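PDB 5TU0: Lmo2125 protein from Listeria monocytogenes serovar 1/2a, which binds maltose and, as a lipoprotein of the bacterial solute-binding protein 1 family, probably delivers the sugar to a membrane transporter. Local coordinates for residues W160-F163 and Y164-Y167; T200-T203 and K204-D208; Y167-L170 and A171-G175; P346-S349 and E350-G354; I188-N192 and K193-E197. The protein carries 2 engineered substitutions. All coordinates share one frame; numbering follows the deposited sequence. Where two conformers were deposited one is given.

Contact 1 of 5, residues W160-F163 and Y164-Y167. With GLC (alpha-D-glucopyranose), chain B.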
loop_
_atom_site.group_PDB
_atom_site.type_symbol
_atom_site.label_atom_id
_atom_site.label_comp_id
_atom_site.label_asym_id
_atom_site.label_seq_id
_atom_site.Cartn_x
_atom_site.Cartn_y
_atom_site.Cartn_z
ATOM N N TRP A 160 3.187 2.966 14.704
ATOM C CA TRP A 160 1.878 3.570 14.816
ATOM C C TRP A 160 1.801 5.107 14.837
ATOM O O TRP A 160 0.699 5.647 14.757
ATOM C CB TRP A 160 1.041 2.933 15.934
ATOM C CG TRP A 160 0.526 1.535 15.606
ATOM C CD1 TRP A 160 0.291 0.998 14.361
ATOM C CD2 TRP A 160 0.033 0.574 16.543
ATOM N NE1 TRP A 160 -0.247 -0.258 14.475
ATOM C CE2 TRP A 160 -0.421 -0.541 15.805
ATOM C CE3 TRP A 160 -0.038 0.535 17.937
ATOM C CZ2 TRP A 160 -0.935 -1.686 16.422
ATOM C CZ3 TRP A 160 -0.536 -0.597 18.546
ATOM C CH2 TRP A 160 -0.983 -1.693 17.790
ATOM N N THR A 161 2.939 5.802 14.887
ATOM C CA THR A 161 2.925 7.266 14.759
ATOM C C THR A 161 2.640 7.646 13.302
ATOM O O THR A 161 2.251 8.773 13.017
ATOM C CB THR A 161 4.246 7.931 15.175
ATOM O OG1 THR A 161 5.345 7.297 14.505
ATOM C CG2 THR A 161 4.443 7.819 16.674
ATOM N N ASP A 162 2.876 6.700 12.391
ATOM C CA ASP A 162 2.664 6.895 10.963
ATOM C C ASP A 162 1.238 6.417 10.635
ATOM O O ASP A 162 0.919 5.226 10.759
ATOM C CB ASP A 162 3.731 6.103 10.188
ATOM C CG ASP A 162 3.734 6.388 8.688
ATOM O OD1 ASP A 162 2.665 6.626 8.100
ATOM O OD2 ASP A 162 4.828 6.309 8.088
ATOM N N PHE A 163 0.379 7.347 10.224
ATOM C CA PHE A 163 -1.001 7.008 9.900
ATOM C C PHE A 163 -1.121 5.929 8.837
ATOM O O PHE A 163 -2.073 5.168 8.847
ATOM C CB PHE A 163 -1.763 8.254 9.475
ATOM C CG PHE A 163 -3.197 8.008 9.172
ATOM C CD1 PHE A 163 -4.066 7.609 10.174
ATOM C CD2 PHE A 163 -3.705 8.246 7.893
ATOM C CE1 PHE A 163 -5.405 7.401 9.902
ATOM C CE2 PHE A 163 -5.045 8.036 7.625
ATOM C CZ PHE A 163 -5.888 7.619 8.630
ATOM N N TYR A 164 -0.161 5.843 7.923
ATOM C CA TYR A 164 -0.213 4.762 6.934
ATOM C C TYR A 164 -0.239 3.377 7.611
ATOM O O TYR A 164 -0.907 2.450 7.142
ATOM C CB TYR A 164 0.941 4.869 5.932
ATOM C CG TYR A 164 0.869 3.806 4.876
ATOM C CD1 TYR A 164 0.053 3.957 3.762
ATOM C CD2 TYR A 164 1.581 2.626 5.015
ATOM C CE1 TYR A 164 -0.027 2.959 2.801
ATOM C CE2 TYR A 164 1.507 1.633 4.071
ATOM C CZ TYR A 164 0.706 1.805 2.970
ATOM O OH TYR A 164 0.647 0.796 2.047
ATOM N N PHE A 165 0.513 3.243 8.699
ATOM C CA PHE A 165 0.561 2.016 9.479
ATOM C C PHE A 165 -0.604 1.844 10.447
ATOM O O PHE A 165 -1.209 0.767 10.515
ATOM C CB PHE A 165 1.896 1.944 10.247
ATOM C CG PHE A 165 3.064 1.636 9.370
ATOM C CD1 PHE A 165 3.640 2.619 8.592
ATOM C CD2 PHE A 165 3.596 0.355 9.327
ATOM C CE1 PHE A 165 4.717 2.337 7.762
ATOM C CE2 PHE A 165 4.676 0.061 8.502
ATOM C CZ PHE A 165 5.238 1.049 7.721
ATOM N N SER A 166 -0.942 2.905 11.179
ATOM C CA SER A 166 -2.005 2.809 12.160
ATOM C C SER A 166 -3.422 2.827 11.614
ATOM O O SER A 166 -4.345 2.428 12.335
ATOM C CB SER A 166 -1.870 3.910 13.218
ATOM O OG SER A 166 -2.056 5.180 12.629
ATOM N N TYR A 167 -3.616 3.274 10.371
ATOM C CA TYR A 167 -4.972 3.342 9.820
ATOM C C TYR A 167 -5.750 2.044 9.954
ATOM O O TYR A 167 -6.903 2.056 10.382
ATOM C CB TYR A 167 -4.997 3.794 8.360
ATOM C CG TYR A 167 -6.401 3.720 7.816
ATOM C CD1 TYR A 167 -7.391 4.570 8.304
ATOM C CD2 TYR A 167 -6.760 2.776 6.869
ATOM C CE1 TYR A 167 -8.682 4.498 7.843
ATOM C CE2 TYR A 167 -8.062 2.703 6.398
ATOM C CZ TYR A 167 -9.009 3.570 6.888
ATOM O OH TYR A 167 -10.299 3.514 6.449
HETATM C C1 GLC B . 4.325 2.857 0.800
HETATM C C2 GLC B . 3.054 3.142 -0.006
HETATM C C3 GLC B . 2.768 4.638 -0.088
HETATM C C4 GLC B . 2.752 5.239 1.315
HETATM C C5 GLC B . 4.076 4.943 2.019
HETATM C C6 GLC B . 4.095 5.533 3.429
HETATM O O2 GLC B . 3.178 2.604 -1.327
HETATM O O3 GLC B . 1.512 4.853 -0.743
HETATM O O4 GLC B . 2.518 6.652 1.257
HETATM O O5 GLC B . 4.280 3.523 2.073
HETATM O O6 GLC B . 5.166 4.968 4.199
#
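D162 caps helix 163-172 by accepting Y164 N on its carboxylate OD1 at 2.9 Å, approached on the anti side and 24° out of the carboxylate plane, while OD2 makes a salt bridge with K159. The main-chain D162 O takes two amides: S166 N at 3.0 Å, nearly straight and in the carbonyl plane, and F165 N in a weak, bent bond. One residue on, F163 O receives Y167 N at 2.9 Å. With CG anti to the backbone N (chi1 -172°), D162 swings its carboxylate over the start of the helix, where CG also lies 3.8 Å from CD1 at the edge of the F165 ring. F163 and Y167 point the same way; Y167 CB sits over one face of the F163 ring, 4.1 Å from its centroid, and the two rings meet obliquely at 66°. W160 lies against the turn that follows it, CD1 3.8 Å from S166 CB, and its NE1 is satisfied by Y267 OH. The Y164 ring turns a face to the glucose, CD1 being 3.9 Å from GLC C4. An N-cap thus starts a helix whose first turn supplies an aromatic platform to the maltose pocket, as is common in sugar-binding proteins.

Contact 2 of 5, residues T200-T203 and K204-D208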
loop_
_atom_site.group_PDB
_atom_site.type_symbol
_atom_site.label_atom_id
_atom_site.label_comp_id
_atom_site.label_asym_id
_atom_site.label_seq_id
_atom_site.Cartn_x
_atom_site.Cartn_y
_atom_site.Cartn_z
ATOM N N THR A 200 -7.135 4.557 21.350
ATOM C CA THR A 200 -6.980 4.173 22.760
ATOM C C THR A 200 -6.124 2.912 22.893
ATOM O O THR A 200 -5.243 2.856 23.745
ATOM C CB THR A 200 -8.360 3.979 23.443
ATOM O OG1 THR A 200 -9.121 5.183 23.317
ATOM C CG2 THR A 200 -8.218 3.645 24.932
ATOM N N TYR A 201 -6.388 1.912 22.054
ATOM C CA TYR A 201 -5.604 0.681 22.050
ATOM C C TYR A 201 -4.127 0.957 21.713
ATOM O O TYR A 201 -3.207 0.457 22.397
ATOM C CB TYR A 201 -6.189 -0.354 21.088
ATOM C CG TYR A 201 -5.479 -1.655 21.185
ATOM C CD1 TYR A 201 -5.679 -2.501 22.291
ATOM C CD2 TYR A 201 -4.561 -2.053 20.204
ATOM C CE1 TYR A 201 -5.003 -3.694 22.397
ATOM C CE2 TYR A 201 -3.879 -3.261 20.313
ATOM C CZ TYR A 201 -4.107 -4.074 21.400
ATOM O OH TYR A 201 -3.415 -5.271 21.514
ATOM N N ALA A 202 -3.898 1.768 20.696
ATOM C CA ALA A 202 -2.522 2.137 20.315
ATOM C C ALA A 202 -1.779 2.834 21.458
ATOM O O ALA A 202 -0.607 2.555 21.713
ATOM C CB ALA A 202 -2.517 3.023 19.069
ATOM N N THR A 203 -2.484 3.728 22.147
ATOM C CA THR A 203 -1.913 4.496 23.222
ATOM C C THR A 203 -1.418 3.573 24.349
ATOM O O THR A 203 -0.400 3.876 24.981
ATOM C CB THR A 203 -2.929 5.557 23.710
ATOM O OG1 THR A 203 -3.244 6.450 22.612
ATOM C CG2 THR A 203 -2.387 6.380 24.849
ATOM N N LYS A 204 -2.113 2.458 24.576
ATOM C CA LYS A 204 -1.696 1.499 25.621
ATOM C C LYS A 204 -0.314 0.925 25.278
ATOM O O LYS A 204 0.542 0.780 26.159
ATOM C CB LYS A 204 -2.705 0.354 25.789
ATOM C CG LYS A 204 -4.128 0.738 26.181
ATOM C CD LYS A 204 -4.251 1.338 27.565
ATOM C CE LYS A 204 -5.716 1.577 27.922
ATOM N NZ LYS A 204 -5.843 2.402 29.164
ATOM N N TRP A 205 -0.093 0.591 24.002
ATOM C CA TRP A 205 1.221 0.086 23.579
ATOM C C TRP A 205 2.298 1.160 23.749
ATOM O O TRP A 205 3.357 0.897 24.328
ATOM C CB TRP A 205 1.189 -0.435 22.143
ATOM C CG TRP A 205 0.566 -1.813 22.028
ATOM C CD1 TRP A 205 -0.771 -2.116 21.883
ATOM C CD2 TRP A 205 1.264 -3.069 22.039
ATOM N NE1 TRP A 205 -0.935 -3.487 21.820
ATOM C CE2 TRP A 205 0.295 -4.091 21.913
ATOM C CE3 TRP A 205 2.615 -3.429 22.162
ATOM C CZ2 TRP A 205 0.637 -5.452 21.894
ATOM C CZ3 TRP A 205 2.952 -4.771 22.149
ATOM C CH2 TRP A 205 1.957 -5.770 21.999
ATOM N N PHE A 206 2.022 2.374 23.276
ATOM C CA PHE A 206 2.989 3.489 23.435
ATOM C C PHE A 206 3.344 3.801 24.878
ATOM O O PHE A 206 4.533 3.982 25.215
ATOM C CB PHE A 206 2.431 4.777 22.821
ATOM C CG PHE A 206 2.509 4.807 21.340
ATOM C CD1 PHE A 206 3.740 4.890 20.726
ATOM C CD2 PHE A 206 1.357 4.814 20.556
ATOM C CE1 PHE A 206 3.848 4.950 19.357
ATOM C CE2 PHE A 206 1.457 4.849 19.181
ATOM C CZ PHE A 206 2.701 4.928 18.577
ATOM N N GLN A 207 2.312 3.854 25.720
ATOM C CA GLN A 207 2.465 4.274 27.106
ATOM C C GLN A 207 2.887 3.174 28.100
ATOM O O GLN A 207 3.648 3.458 29.031
ATOM C CB GLN A 207 1.181 4.980 27.565
ATOM C CG GLN A 207 0.974 6.339 26.903
ATOM C CD GLN A 207 1.970 7.392 27.398
ATOM O OE1 GLN A 207 2.165 7.551 28.606
ATOM N NE2 GLN A 207 2.589 8.129 26.469
ATOM N N ASP A 208 2.442 1.931 27.881
ATOM C CA ASP A 208 2.725 0.831 28.822
ATOM C C ASP A 208 3.761 -0.196 28.411
ATOM O O ASP A 208 4.257 -0.927 29.265
ATOM C CB ASP A 208 1.445 0.034 29.103
ATOM C CG ASP A 208 0.318 0.886 29.635
ATOM O OD1 ASP A 208 0.552 2.015 30.074
ATOM O OD2 ASP A 208 -0.820 0.401 29.615
#
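The last two turns of helix 193-208 bring Y201 and W205, one turn apart, onto the same side of the helix. The two side chains run next to each other in one direction, and the indole turns its five-membered ring edge toward the phenol face in an offset edge-to-face pair, planes at 66°. W205 NE1 donates to Y201 OH at 3.1 Å; the bond is almost straight (169°), and the hydroxyl lies exactly in the indole plane. Since Y201 OH also bonds E136 on helix 132-138, the phenol oxygen joins the indole N-H to a carboxylate. Y201 has CG anti to the backbone N (chi1 -174°), which brings CE2 within 3.7 Å of W205 CD1. On another side, F206 leans back over the preceding turn, with CD2 3.2 Å from A202 O, the same carbonyl that accepts F206 N at 3.1 Å. T203 and Q207 run alongside each other, T203 CG2 3.9 Å from Q207 CG, and the backbone bond from Q207 N to T203 O (2.8 Å) joins the same pair. Q207 NE2 reaches across to A363 O of helix 348-363. Pairing at i and i+4 is that of the alpha-helix, and here its aromatic pair lies against helix 132-138.

Contact 3 of 5, residues Y167-L170 and A171-G175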
loop_
_atom_site.group_PDB
_atom_site.type_symbol
_atom_site.label_atom_id
_atom_site.label_comp_id
_atom_site.label_asym_id
_atom_site.label_seq_id
_atom_site.Cartn_x
_atom_site.Cartn_y
_atom_site.Cartn_z
ATOM N N TYR A 167 -3.616 3.274 10.371
ATOM C CA TYR A 167 -4.972 3.342 9.820
ATOM C C TYR A 167 -5.750 2.044 9.954
ATOM O O TYR A 167 -6.903 2.056 10.382
ATOM C CB TYR A 167 -4.997 3.794 8.360
ATOM C CG TYR A 167 -6.401 3.720 7.816
ATOM C CD1 TYR A 167 -7.391 4.570 8.304
ATOM C CD2 TYR A 167 -6.760 2.776 6.869
ATOM C CE1 TYR A 167 -8.682 4.498 7.843
ATOM C CE2 TYR A 167 -8.062 2.703 6.398
ATOM C CZ TYR A 167 -9.009 3.570 6.888
ATOM O OH TYR A 167 -10.299 3.514 6.449
ATOM N N GLY A 168 -5.121 0.922 9.605
ATOM C CA GLY A 168 -5.775 -0.366 9.700
ATOM C C GLY A 168 -6.242 -0.775 11.089
ATOM O O GLY A 168 -7.151 -1.585 11.215
ATOM N N LEU A 169 -5.645 -0.187 12.118
ATOM C CA LEU A 169 -6.057 -0.444 13.482
ATOM C C LEU A 169 -7.366 0.305 13.732
ATOM O O LEU A 169 -8.336 -0.246 14.237
ATOM C CB LEU A 169 -4.973 0.049 14.457
ATOM C CG LEU A 169 -5.289 0.052 15.943
ATOM C CD1 LEU A 169 -5.606 -1.350 16.438
ATOM C CD2 LEU A 169 -4.137 0.667 16.728
ATOM N N LEU A 170 -7.375 1.591 13.392
ATOM C CA LEU A 170 -8.582 2.408 13.572
ATOM C C LEU A 170 -9.734 1.831 12.715
ATOM O O LEU A 170 -10.878 1.736 13.161
ATOM C CB LEU A 170 -8.309 3.873 13.199
ATOM C CG LEU A 170 -7.617 4.757 14.235
ATOM C CD1 LEU A 170 -6.297 4.197 14.721
ATOM C CD2 LEU A 170 -7.480 6.156 13.659
ATOM N N ALA A 171 -9.403 1.416 11.496
ATOM C CA ALA A 171 -10.402 0.881 10.607
ATOM C C ALA A 171 -10.921 -0.483 11.101
ATOM O O ALA A 171 -12.101 -0.800 10.944
ATOM C CB ALA A 171 -9.846 0.774 9.188
ATOM N N GLY A 172 -10.052 -1.267 11.738
ATOM C CA GLY A 172 -10.465 -2.577 12.266
ATOM C C GLY A 172 -11.522 -2.414 13.349
ATOM O O GLY A 172 -12.331 -3.325 13.590
ATOM N N TYR A 173 -11.496 -1.259 14.015
ATOM C CA TYR A 173 -12.492 -0.916 15.041
ATOM C C TYR A 173 -13.724 -0.149 14.497
ATOM O O TYR A 173 -14.628 0.174 15.257
ATOM C CB TYR A 173 -11.823 -0.136 16.164
ATOM C CG TYR A 173 -11.128 -1.023 17.185
ATOM C CD1 TYR A 173 -11.831 -1.499 18.299
ATOM C CD2 TYR A 173 -9.789 -1.377 17.049
ATOM C CE1 TYR A 173 -11.214 -2.294 19.246
ATOM C CE2 TYR A 173 -9.158 -2.173 17.996
ATOM C CZ TYR A 173 -9.882 -2.636 19.089
ATOM O OH TYR A 173 -9.267 -3.428 20.036
ATOM N N GLY A 174 -13.769 0.127 13.196
ATOM C CA GLY A 174 -14.915 0.824 12.608
ATOM C C GLY A 174 -14.622 2.241 12.141
ATOM O O GLY A 174 -15.520 2.930 11.672
ATOM N N GLY A 175 -13.372 2.678 12.255
ATOM C CA GLY A 175 -12.997 3.985 11.761
ATOM C C GLY A 175 -12.893 3.973 10.240
ATOM O O GLY A 175 -12.819 2.918 9.621
HETATM O O HOH W 1 -12.878 1.602 7.062
#
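A171 sets its methyl against the Y167 ring: CB stands over one face, offset toward the rim, 4.0 Å from the ring centroid and 3.7 Å from Y167 CZ. The backbone bond from A171 N to Y167 O (2.8 Å) ties the same pair, and Y167 also stacks on F270. G172 N reaches G168 O from 47° above the carbonyl plane. Y173 N divides weakly between L169 O and L170 O, as the helix comes to its end. The phenol of Y173 runs beside L169, whose CD1 lies 4.0 Å from Y173 CE2; with CG anti to its own carbonyl carbon (chi1 -83°), Y173 turns a ring edge to L169 O, which lies in the ring plane 3.4 Å from CD2. G174 then breaks the helix with a positive phi of 110°, its N bonding back to A171 O. G175 N closes the turn on L170 O at 2.8 Å, and the chain here passes so near that carbonyl that there is little space for a side chain. A water bonded to Y167 OH donates to G175 O at 2.9 Å, bridging the tyrosine to the departing chain. Positive phi and two backward bonds make this a Schellman motif, ending helix 163-172.

Contact 4 of 5, residues P346-S349 and E350-G354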
loop_
_atom_site.group_PDB
_atom_site.type_symbol
_atom_site.label_atom_id
_atom_site.label_comp_id
_atom_site.label_asym_id
_atom_site.label_seq_id
_atom_site.Cartn_x
_atom_site.Cartn_y
_atom_site.Cartn_z
ATOM N N PRO A 346 -8.931 14.190 -4.363
ATOM C CA PRO A 346 -7.948 15.223 -3.996
ATOM C C PRO A 346 -7.844 15.549 -2.517
ATOM O O PRO A 346 -6.732 15.768 -2.004
ATOM C CB PRO A 346 -8.448 16.460 -4.760
ATOM C CG PRO A 346 -9.157 15.900 -5.927
ATOM C CD PRO A 346 -9.874 14.703 -5.381
ATOM N N GLU A 347 -8.987 15.561 -1.835
ATOM C CA GLU A 347 -9.039 15.940 -0.425
ATOM C C GLU A 347 -8.208 15.028 0.505
ATOM O O GLU A 347 -7.997 15.364 1.663
ATOM C CB GLU A 347 -10.486 16.020 0.073
ATOM C CG GLU A 347 -11.346 17.135 -0.547
ATOM C CD GLU A 347 -11.967 16.839 -1.905
ATOM O OE1 GLU A 347 -11.660 15.799 -2.551
ATOM O OE2 GLU A 347 -12.795 17.693 -2.327
ATOM N N MET A 348 -7.774 13.875 0.002
ATOM C CA MET A 348 -6.948 12.946 0.793
ATOM C C MET A 348 -5.634 13.631 1.192
ATOM O O MET A 348 -5.048 13.326 2.230
ATOM C CB MET A 348 -6.660 11.660 -0.001
ATOM C CG MET A 348 -5.915 10.593 0.789
ATOM S SD MET A 348 -6.860 9.982 2.198
ATOM C CE MET A 348 -5.531 9.255 3.192
ATOM N N SER A 349 -5.188 14.581 0.378
ATOM C CA SER A 349 -3.965 15.309 0.692
ATOM C C SER A 349 -4.034 16.013 2.051
ATOM O O SER A 349 -3.011 16.179 2.677
ATOM C CB SER A 349 -3.630 16.332 -0.405
ATOM O OG SER A 349 -4.591 17.363 -0.433
ATOM N N GLU A 350 -5.233 16.384 2.520
ATOM C CA GLU A 350 -5.390 17.106 3.786
ATOM C C GLU A 350 -5.422 16.165 4.989
ATOM O O GLU A 350 -5.213 16.582 6.109
ATOM C CB GLU A 350 -6.650 17.974 3.738
ATOM C CG GLU A 350 -6.678 18.880 2.505
ATOM C CD GLU A 350 -5.407 19.695 2.358
ATOM O OE1 GLU A 350 -4.956 20.300 3.361
ATOM O OE2 GLU A 350 -4.849 19.708 1.245
ATOM N N VAL A 351 -5.657 14.886 4.750
ATOM C CA VAL A 351 -5.702 13.920 5.840
ATOM C C VAL A 351 -4.345 13.711 6.531
ATOM O O VAL A 351 -4.288 13.614 7.753
ATOM C CB VAL A 351 -6.279 12.582 5.341
ATOM C CG1 VAL A 351 -6.221 11.497 6.420
ATOM C CG2 VAL A 351 -7.718 12.787 4.884
ATOM N N TRP A 352 -3.266 13.680 5.750
ATOM C CA TRP A 352 -1.908 13.361 6.281
ATOM C C TRP A 352 -1.383 14.198 7.446
ATOM O O TRP A 352 -1.050 13.641 8.493
ATOM C CB TRP A 352 -0.892 13.306 5.131
ATOM C CG TRP A 352 -1.294 12.294 4.112
ATOM C CD1 TRP A 352 -1.749 12.539 2.850
ATOM C CD2 TRP A 352 -1.342 10.870 4.291
ATOM N NE1 TRP A 352 -2.053 11.354 2.225
ATOM C CE2 TRP A 352 -1.817 10.316 3.086
ATOM C CE3 TRP A 352 -1.008 10.005 5.353
ATOM C CZ2 TRP A 352 -1.971 8.944 2.905
ATOM C CZ3 TRP A 352 -1.164 8.635 5.177
ATOM C CH2 TRP A 352 -1.642 8.118 3.957
ATOM N N THR A 353 -1.335 15.519 7.305
ATOM C CA THR A 353 -0.846 16.367 8.396
ATOM C C THR A 353 -1.755 16.308 9.620
ATOM O O THR A 353 -1.271 16.238 10.761
ATOM C CB THR A 353 -0.632 17.824 7.939
ATOM O OG1 THR A 353 -1.824 18.321 7.320
ATOM C CG2 THR A 353 0.493 17.878 6.928
ATOM N N GLY A 354 -3.070 16.294 9.387
ATOM C CA GLY A 354 -4.035 16.182 10.484
ATOM C C GLY A 354 -3.935 14.846 11.217
ATOM O O GLY A 354 -4.029 14.798 12.463
#
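M348 lays its side chain over one face of the W352 indole, an apolar contact in which the methyl CE rides 3.5 Å above the ring plane, offset toward the rim and 3.6 Å from CZ2. CG stands anti to the backbone N (chi1 -175°) and the chain then bends at chi2, carrying sulfur and methyl forward along the helix. On the way SD passes V351 CG2 at 4.0 Å, the two side chains meeting at a slant. This is the close-packed part, and V351 also packs against F178, F163 and L190. The segment leads into helix 348-363, whose first turn is held by i to i+3 bonds: E350 N to E347 O at 3.1 Å and V351 N to M348 O at 3.0 Å, both donors well above the carbonyl plane, as in a tight 3-10-like turn. The W352 side chain comes within about 5 Å of a bound glucose. The looser, solvent-facing side belongs to the exposed S349, which holds OG 2.9 Å from E350 OE2 and has Y388 OH as the hydrogen-bonded partner of that OG. E350, by contrast, is a buried polar group, and its OE1 forms a salt bridge with K387, at the end of helix 369-387.

Contact 5 of 5, residues I188-N192 and K193-E197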
loop_
_atom_site.group_PDB
_atom_site.type_symbol
_atom_site.label_atom_id
_atom_site.label_comp_id
_atom_site.label_asym_id
_atom_site.label_seq_id
_atom_site.Cartn_x
_atom_site.Cartn_y
_atom_site.Cartn_z
ATOM N N ILE A 188 -15.964 12.615 7.569
ATOM C CA ILE A 188 -14.690 12.088 8.093
ATOM C C ILE A 188 -14.944 11.170 9.288
ATOM O O ILE A 188 -15.615 11.567 10.258
ATOM C CB ILE A 188 -13.726 13.225 8.448
ATOM C CG1 ILE A 188 -13.391 14.003 7.180
ATOM C CG2 ILE A 188 -12.449 12.688 9.104
ATOM C CD1 ILE A 188 -12.697 15.317 7.427
ATOM N N GLY A 189 -14.424 9.948 9.194
ATOM C CA GLY A 189 -14.632 8.927 10.213
ATOM C C GLY A 189 -13.498 8.702 11.204
ATOM O O GLY A 189 -13.552 7.769 11.985
ATOM N N LEU A 190 -12.493 9.573 11.194
ATOM C CA LEU A 190 -11.304 9.427 12.069
ATOM C C LEU A 190 -11.508 9.830 13.523
ATOM O O LEU A 190 -10.609 9.632 14.350
ATOM C CB LEU A 190 -10.109 10.169 11.476
ATOM C CG LEU A 190 -9.682 9.665 10.094
ATOM C CD1 LEU A 190 -8.555 10.535 9.538
ATOM C CD2 LEU A 190 -9.294 8.198 10.092
ATOM N N ASN A 191 -12.681 10.360 13.852
ATOM C CA ASN A 191 -12.998 10.683 15.238
ATOM C C ASN A 191 -14.300 10.012 15.673
ATOM O O ASN A 191 -14.909 10.435 16.658
ATOM C CB ASN A 191 -13.047 12.194 15.470
ATOM C CG ASN A 191 -14.150 12.870 14.691
ATOM O OD1 ASN A 191 -14.573 12.385 13.657
ATOM N ND2 ASN A 191 -14.616 13.998 15.189
ATOM N N ASN A 192 -14.727 8.970 14.946
ATOM C CA ASN A 192 -15.930 8.229 15.337
ATOM C C ASN A 192 -15.585 7.297 16.497
ATOM O O ASN A 192 -14.416 7.178 16.862
ATOM C CB ASN A 192 -16.619 7.507 14.150
ATOM C CG ASN A 192 -15.868 6.281 13.638
ATOM O OD1 ASN A 192 -14.813 5.893 14.139
ATOM N ND2 ASN A 192 -16.433 5.658 12.611
ATOM N N LYS A 193 -16.599 6.670 17.098
ATOM C CA LYS A 193 -16.384 5.780 18.260
ATOM C C LYS A 193 -15.309 4.734 18.012
ATOM O O LYS A 193 -14.439 4.514 18.852
ATOM C CB LYS A 193 -17.670 5.058 18.671
ATOM C CG LYS A 193 -18.507 5.735 19.739
ATOM C CD LYS A 193 -19.171 7.019 19.307
ATOM C CE LYS A 193 -20.070 7.539 20.431
ATOM N NZ LYS A 193 -20.712 8.838 20.079
ATOM N N GLY A 194 -15.400 4.090 16.856
ATOM C CA GLY A 194 -14.449 3.070 16.448
ATOM C C GLY A 194 -13.022 3.572 16.377
ATOM O O GLY A 194 -12.108 2.957 16.979
ATOM N N SER A 195 -12.810 4.680 15.657
ATOM C CA SER A 195 -11.450 5.248 15.553
ATOM C C SER A 195 -10.864 5.532 16.944
ATOM O O SER A 195 -9.693 5.260 17.204
ATOM C CB SER A 195 -11.424 6.546 14.753
ATOM O OG SER A 195 -11.653 6.333 13.378
ATOM N N VAL A 196 -11.677 6.092 17.827
ATOM C CA VAL A 196 -11.188 6.433 19.158
ATOM C C VAL A 196 -10.821 5.163 19.937
ATOM O O VAL A 196 -9.834 5.166 20.682
ATOM C CB VAL A 196 -12.149 7.376 19.904
ATOM C CG1 VAL A 196 -11.692 7.585 21.339
ATOM C CG2 VAL A 196 -12.215 8.702 19.160
ATOM N N GLU A 197 -11.578 4.081 19.748
ATOM C CA GLU A 197 -11.201 2.803 20.377
ATOM C C GLU A 197 -9.823 2.356 19.879
ATOM O O GLU A 197 -8.996 1.867 20.658
ATOM C CB GLU A 197 -12.202 1.693 20.090
ATOM C CG GLU A 197 -13.401 1.598 21.006
ATOM C CD GLU A 197 -14.328 0.470 20.551
ATOM O OE1 GLU A 197 -15.137 0.687 19.610
ATOM O OE2 GLU A 197 -14.230 -0.636 21.127
#
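N192, the N-cap of helix 193-208, and S195 face each other across its first turn. The amide of N192 has its CG between the backbone N and the carbonyl carbon (chi1 73°), a setting that folds OD1 back over the helix start. There OD1 accepts the capping bond from S195 N, 2.8 Å away with an angle of 172° at the hydrogen and close to the line of the side-chain C=O. The S195 side chain leans toward the incoming loop, and its hydroxyl takes a different acceptor: OG donates to G189 O at 2.8 Å, tilted 17° from the carbonyl plane. Its CB meanwhile lies 3.2 Å from L190 O, so the serine sits closely against the turn that leads into the helix. That turn is a type I beta turn from G189 to N192, closed by a weak bond from N192 N back to G189 O. V196 meets N192 through its backbone: its N donates to N192 O at 3.1 Å, the first regular backbone bond of the helix, and its CG2 lies 3.5 Å from the same oxygen. Further out, N191 ND2 reaches D374 OD1, while L190 turns away from the helix start and its side chain packs on F163 and V351. Chemically, both groups of the N192 amide are engaged, the oxygen by the helix and ND2 by G174 O in the turn that ends helix 163-172, which should fix the rotation of the amide; the S195 hydroxyl, spending its proton on G189 O, ties the strand end to the helix it precedes.

In the fold
The five contacts form a connected cluster; among them contact 1 meets the sugar, through Y164, which lines the pocket, and contact 4 approaches it. These two touch directly, F163 CD2 lying 3.7 Å from W352 CZ3. Contacts 1 and 3 share Y167 on helix 163-172. Contact 2 packs on the same helix, with A202 CB 3.7 Å from L169 CD2, and W160 CZ3 comes equally near W205 CD1. Contact 5 starts the helix that contact 2 finishes; its centre is 8 Å from that of contact 3, joined by a probable G174 O to N192 ND2 bond. Contacts 2 and 4 stand farthest apart, their centres 25 Å from each other.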